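Alr4995 protein (Nostoc sp., PDB 6LRG) probably hydrolyses arginine to ornithine in its N-terminal guanidine-modifying domain and, through a C-terminal Rossmann-type domain, probably carries the ornithine on to proline. Local coordinates at residues A217-N222 against A262-L267; A120-L125 against F166-T171. All coordinates share one frame; numbering follows the deposited sequence.

Interaction 1 (A217-N222 against A262-L267); sequences ACNTVN and AKCLTL. With ORN (L-ornithine), chain E.
N219 carries the most buried surface of the contact and grips the 262-267 turn at two levels. Its carbonyl O takes the backbone N of K263 at 3.0 Å; this donor stands well above the carbonyl plane, 71° out of it. The side chain runs along the turn with CG anti to the backbone N (chi1 -157°), which carries the amide to C264. There ND2 meets C264 SG at 3.1 Å in a nearly straight bond (169°), with the sulfur lying in the amide plane. OD1 faces the backbone N of C264, but that bond is weak and the placing of OD1 is doubtful.

K263 lays the start of its side chain against the next peptide, CG 3.1 Å from T220 O; bent at its second torsion, the chain runs on past this oxygen, and only its amine end leads away. Its own carbonyl O is held within the turn by T266, whose N and OG1 approach from the same face.

V221, just after the inverse gamma turn centred on N219, enters strand 221-223 and supplies the apolar part. Its CG2 branch sits 3.6 Å from T266 OG1 and 4.2 Å from A262 CB, and F7 and L48 pack nearby.

C264 SG, beside the amide, also lies 3.0 Å from NE of the bound ornithine. This site fits the nucleophilic cysteine of guanidine-modifying enzymes, and ornithine is the expected product of arginine hydrolysis. N219 is thus a second-shell residue: its amide N-H contacts the sulfur and probably orients it toward the ligand's terminal nitrogen.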
# COMPACT_ATOMS: atom_id res chain seq x y z
N ALA B 217 25.88 -28.26 18.71
CA ALA B 217 25.63 -28.88 20.00
C ALA B 217 25.04 -30.29 19.87
O ALA B 217 25.23 -31.14 20.74
CB ALA B 217 24.69 -28.01 20.83
N CYS B 218 24.32 -30.54 18.78
CA CYS B 218 23.67 -31.83 18.60
C CYS B 218 24.67 -32.86 18.11
O CYS B 218 24.41 -34.07 18.14
CB CYS B 218 22.53 -31.69 17.62
SG CYS B 218 21.11 -30.86 18.35
N ASN B 219 25.81 -32.35 17.68
CA ASN B 219 26.89 -33.12 17.10
C ASN B 219 27.85 -33.57 18.23
O ASN B 219 29.05 -33.32 18.24
CB ASN B 219 27.45 -32.27 15.93
CG ASN B 219 28.17 -33.08 14.89
OD1 ASN B 219 28.53 -34.14 15.16
ND2 ASN B 219 28.09 -32.66 13.64
N THR B 220 27.20 -34.30 19.13
CA THR B 220 27.68 -34.74 20.43
C THR B 220 27.87 -36.25 20.48
O THR B 220 26.98 -37.01 20.08
CB THR B 220 26.67 -34.33 21.54
OG1 THR B 220 26.97 -33.01 22.00
CG2 THR B 220 26.70 -35.29 22.71
N VAL B 221 29.04 -36.67 20.96
CA VAL B 221 29.30 -38.06 21.24
C VAL B 221 28.82 -38.36 22.64
O VAL B 221 29.14 -37.63 23.58
CB VAL B 221 30.79 -38.38 21.10
CG1 VAL B 221 31.07 -39.83 21.44
CG2 VAL B 221 31.25 -38.05 19.70
N ASN B 222 28.03 -39.41 22.79
CA ASN B 222 27.52 -39.74 24.10
C ASN B 222 27.98 -41.11 24.52
O ASN B 222 27.56 -42.12 23.96
CB ASN B 222 25.99 -39.68 24.11
CG ASN B 222 25.40 -40.29 25.35
OD1 ASN B 222 25.63 -39.81 26.45
ND2 ASN B 222 24.63 -41.37 25.17
N ALA B 262 32.06 -33.00 16.64
CA ALA B 262 32.45 -34.18 17.40
C ALA B 262 31.83 -35.45 16.82
O ALA B 262 32.56 -36.38 16.50
CB ALA B 262 32.09 -34.03 18.88
N LYS B 263 30.49 -35.49 16.69
CA LYS B 263 29.82 -36.70 16.21
C LYS B 263 30.35 -37.10 14.84
O LYS B 263 30.60 -38.27 14.59
CB LYS B 263 28.31 -36.53 16.09
CG LYS B 263 27.45 -37.20 17.05
CD LYS B 263 27.06 -38.51 16.48
CE LYS B 263 26.01 -39.09 17.37
NZ LYS B 263 25.35 -40.22 16.70
N CYS B 264 30.54 -36.11 13.95
CA CYS B 264 30.91 -36.38 12.57
C CYS B 264 32.27 -37.03 12.45
O CYS B 264 32.53 -37.77 11.50
CB CYS B 264 30.92 -35.08 11.76
SG CYS B 264 29.28 -34.50 11.43
N LEU B 265 33.12 -36.75 13.42
CA LEU B 265 34.47 -37.28 13.42
C LEU B 265 34.54 -38.71 13.98
O LEU B 265 35.60 -39.33 13.96
CB LEU B 265 35.37 -36.34 14.22
CG LEU B 265 35.60 -35.00 13.53
CD1 LEU B 265 36.16 -33.95 14.49
CD2 LEU B 265 36.52 -35.19 12.33
N THR B 266 33.41 -39.23 14.46
CA THR B 266 33.36 -40.55 15.07
C THR B 266 32.27 -41.43 14.50
O THR B 266 31.27 -40.95 13.97
CB THR B 266 33.12 -40.48 16.61
OG1 THR B 266 31.74 -40.15 16.87
CG2 THR B 266 34.03 -39.47 17.28
N LEU B 267 32.45 -42.74 14.63
CA LEU B 267 31.43 -43.70 14.24
C LEU B 267 31.43 -44.84 15.23
O LEU B 267 32.35 -45.65 15.25
CB LEU B 267 31.67 -44.22 12.82
CG LEU B 267 30.76 -45.38 12.36
CD1 LEU B 267 29.31 -44.97 12.38
CD2 LEU B 267 31.13 -45.83 10.97
N ORN E . 32.44 -32.02 4.12
CA ORN E . 31.60 -33.07 4.61
CB ORN E . 31.17 -32.80 6.04
CG ORN E . 30.34 -33.95 6.55
CD ORN E . 30.11 -33.80 8.04
NE ORN E . 28.96 -34.56 8.44
C ORN E . 30.41 -33.19 3.70
O ORN E . 29.87 -34.30 3.47
OXT ORN E . 29.96 -32.15 3.15

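Interaction 2 (A120-L125 against F166-T171); sequences AGDALL and FYHLDT. With ORN (L-ornithine), chain E.
Y167 and D122 are bridged by a water that donates to both Y167 O (3.0 Å) and D122 OD2, an oxygen also bonded to S140. The Y167 ring turns toward the ornithine: its OH, hydrogen-bonded to G259 O, lies 3.3 Å from ligand CB, while CE2 rests over the rim of one face of the H168 ring.

H168 presents an edge to the ligand. NE of ornithine lies in the ring plane and donates to ND1 at 2.9 Å, a placing consistent with the active-site histidine of guanidine-modifying enzymes. NE2 at the far side of the ring is bonded to E118 OE1, so the imidazole is pinned at both nitrogens. The D122 carboxylate stands by CD2, its plane turned 66° from the ring, and G121 O touches CB at 3.4 Å.

L169 gives its backbone N to D122 OD1 (2.8 Å, 158°), the carboxylate oxygen being met nearly along its C-O bond. With CG anti to the backbone N (chi1 -170°), its side chain lies against the D122 carbonyl, CD2 3.4 Å from D122 O.

At D170 the backbone N bonds G121 O at 3.0 Å. Its carboxylate lies close to G121, OD2 near CA; OD1 and G121 O are both acceptors and do not bond. L124 CD1 covers D170 CB at 3.8 Å. T171 closes the short 3-10 turn with both its N and OG1 on H168 O, the hydroxyl in the carbonyl plane.

The segment lies in the loop between strands 155-160 and 173-175. Facing it, 120-125 enters strand 123-125, an outermost strand, within this chain, of a mixed sheet, which pairs antiparallel with 132-136 through L124 and W133; A123 and L125 pack on strand 73-76.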
# COMPACT_ATOMS: atom_id res chain seq x y z
N ALA B 120 25.70 -43.09 9.40
CA ALA B 120 25.23 -42.78 10.73
C ALA B 120 25.11 -41.27 10.85
O ALA B 120 24.35 -40.77 11.67
CB ALA B 120 26.17 -43.35 11.81
N GLY B 121 25.85 -40.56 10.01
CA GLY B 121 25.78 -39.11 9.99
C GLY B 121 24.39 -38.60 9.67
O GLY B 121 24.02 -37.48 10.03
N ASP B 122 23.60 -39.43 8.99
CA ASP B 122 22.26 -39.04 8.58
C ASP B 122 21.22 -39.99 9.16
O ASP B 122 20.03 -39.83 8.91
CB ASP B 122 22.15 -39.02 7.05
CG ASP B 122 21.42 -37.78 6.51
OD1 ASP B 122 21.08 -36.88 7.32
OD2 ASP B 122 21.21 -37.70 5.27
N ALA B 123 21.65 -40.97 9.94
CA ALA B 123 20.72 -41.95 10.48
C ALA B 123 21.14 -42.36 11.87
O ALA B 123 22.17 -43.03 12.05
CB ALA B 123 20.62 -43.17 9.57
N LEU B 124 20.34 -41.98 12.86
CA LEU B 124 20.76 -42.11 14.24
C LEU B 124 19.95 -43.11 15.02
O LEU B 124 18.72 -43.10 14.99
CB LEU B 124 20.71 -40.75 14.92
CG LEU B 124 21.91 -39.92 14.45
CD1 LEU B 124 22.19 -38.75 15.36
CD2 LEU B 124 23.11 -40.84 14.42
N LEU B 125 20.66 -43.99 15.70
CA LEU B 125 20.03 -45.05 16.45
C LEU B 125 19.43 -44.51 17.75
O LEU B 125 19.99 -43.61 18.38
CB LEU B 125 21.04 -46.15 16.74
CG LEU B 125 20.65 -47.59 16.50
CD1 LEU B 125 19.95 -47.75 15.17
CD2 LEU B 125 21.90 -48.46 16.55
N PHE B 166 21.75 -27.51 8.44
CA PHE B 166 21.74 -28.80 9.10
C PHE B 166 21.34 -29.87 8.10
O PHE B 166 20.28 -30.47 8.20
CB PHE B 166 20.78 -28.77 10.29
CG PHE B 166 21.02 -27.60 11.20
CD1 PHE B 166 22.05 -27.64 12.14
CD2 PHE B 166 20.26 -26.45 11.10
CE1 PHE B 166 22.28 -26.56 12.99
CE2 PHE B 166 20.49 -25.37 11.94
CZ PHE B 166 21.51 -25.42 12.88
N TYR B 167 22.24 -30.06 7.14
CA TYR B 167 22.08 -30.95 6.00
C TYR B 167 22.23 -32.44 6.36
O TYR B 167 21.82 -33.31 5.60
CB TYR B 167 23.09 -30.56 4.91
CG TYR B 167 24.52 -30.71 5.38
CD1 TYR B 167 25.10 -29.74 6.18
CD2 TYR B 167 25.26 -31.83 5.05
CE1 TYR B 167 26.40 -29.89 6.64
CE2 TYR B 167 26.55 -31.98 5.49
CZ TYR B 167 27.12 -31.01 6.28
OH TYR B 167 28.43 -31.18 6.74
N HIS B 168 22.84 -32.71 7.51
CA HIS B 168 22.90 -34.07 8.05
C HIS B 168 22.10 -34.15 9.33
O HIS B 168 22.08 -33.21 10.12
CB HIS B 168 24.35 -34.51 8.33
CG HIS B 168 25.06 -35.07 7.13
ND1 HIS B 168 26.43 -35.05 7.01
CD2 HIS B 168 24.58 -35.66 6.01
CE1 HIS B 168 26.77 -35.59 5.85
NE2 HIS B 168 25.67 -35.97 5.23
N LEU B 169 21.43 -35.27 9.53
CA LEU B 169 20.64 -35.50 10.73
C LEU B 169 21.42 -35.33 12.03
O LEU B 169 20.88 -34.84 13.02
CB LEU B 169 20.04 -36.89 10.69
CG LEU B 169 18.99 -37.16 11.75
CD1 LEU B 169 17.87 -36.15 11.58
CD2 LEU B 169 18.46 -38.59 11.65
N ASP B 170 22.69 -35.75 12.05
CA ASP B 170 23.44 -35.76 13.30
C ASP B 170 23.93 -34.37 13.69
O ASP B 170 24.54 -34.19 14.74
CB ASP B 170 24.62 -36.74 13.20
CG ASP B 170 25.79 -36.21 12.38
OD1 ASP B 170 25.60 -35.30 11.54
OD2 ASP B 170 26.91 -36.73 12.57
N THR B 171 23.65 -33.39 12.84
CA THR B 171 23.99 -32.00 13.14
C THR B 171 22.82 -31.25 13.81
O THR B 171 22.93 -30.06 14.07
CB THR B 171 24.39 -31.22 11.87
OG1 THR B 171 23.21 -30.88 11.14
CG2 THR B 171 25.29 -32.05 10.99
N ORN E . 32.44 -32.02 4.12
CA ORN E . 31.60 -33.07 4.61
CB ORN E . 31.17 -32.80 6.04
CG ORN E . 30.34 -33.95 6.55
CD ORN E . 30.11 -33.80 8.04
NE ORN E . 28.96 -34.56 8.44
C ORN E . 30.41 -33.19 3.70
O ORN E . 29.87 -34.30 3.47
OXT ORN E . 29.96 -32.15 3.15
O HOH W 1 20.13 -35.40 4.34

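How the interactions relate
Interactions 1 and 2, with centres about 10 Å apart, converge on the terminal amine of one ornithine: C264 of the first and H168 of the second both face its NE. They also touch directly. D170 OD2 comes within 3.4 Å of C264 SG, and D170 O lies 3.7 Å from N219 CB, so D170 joins the two contacts beside the ligand. Farther out, K263 packs on L124, and L267 CD1 meets A120 CB at 3.6 Å. R90, D65, R139, N22 and A258 also hydrogen-bond the ornithine. Segments 262-267 and 166-171 reach the ligand directly, while 217-222 and 120-125 stand behind them, an arrangement consistent with a Cys-His hydrolase site.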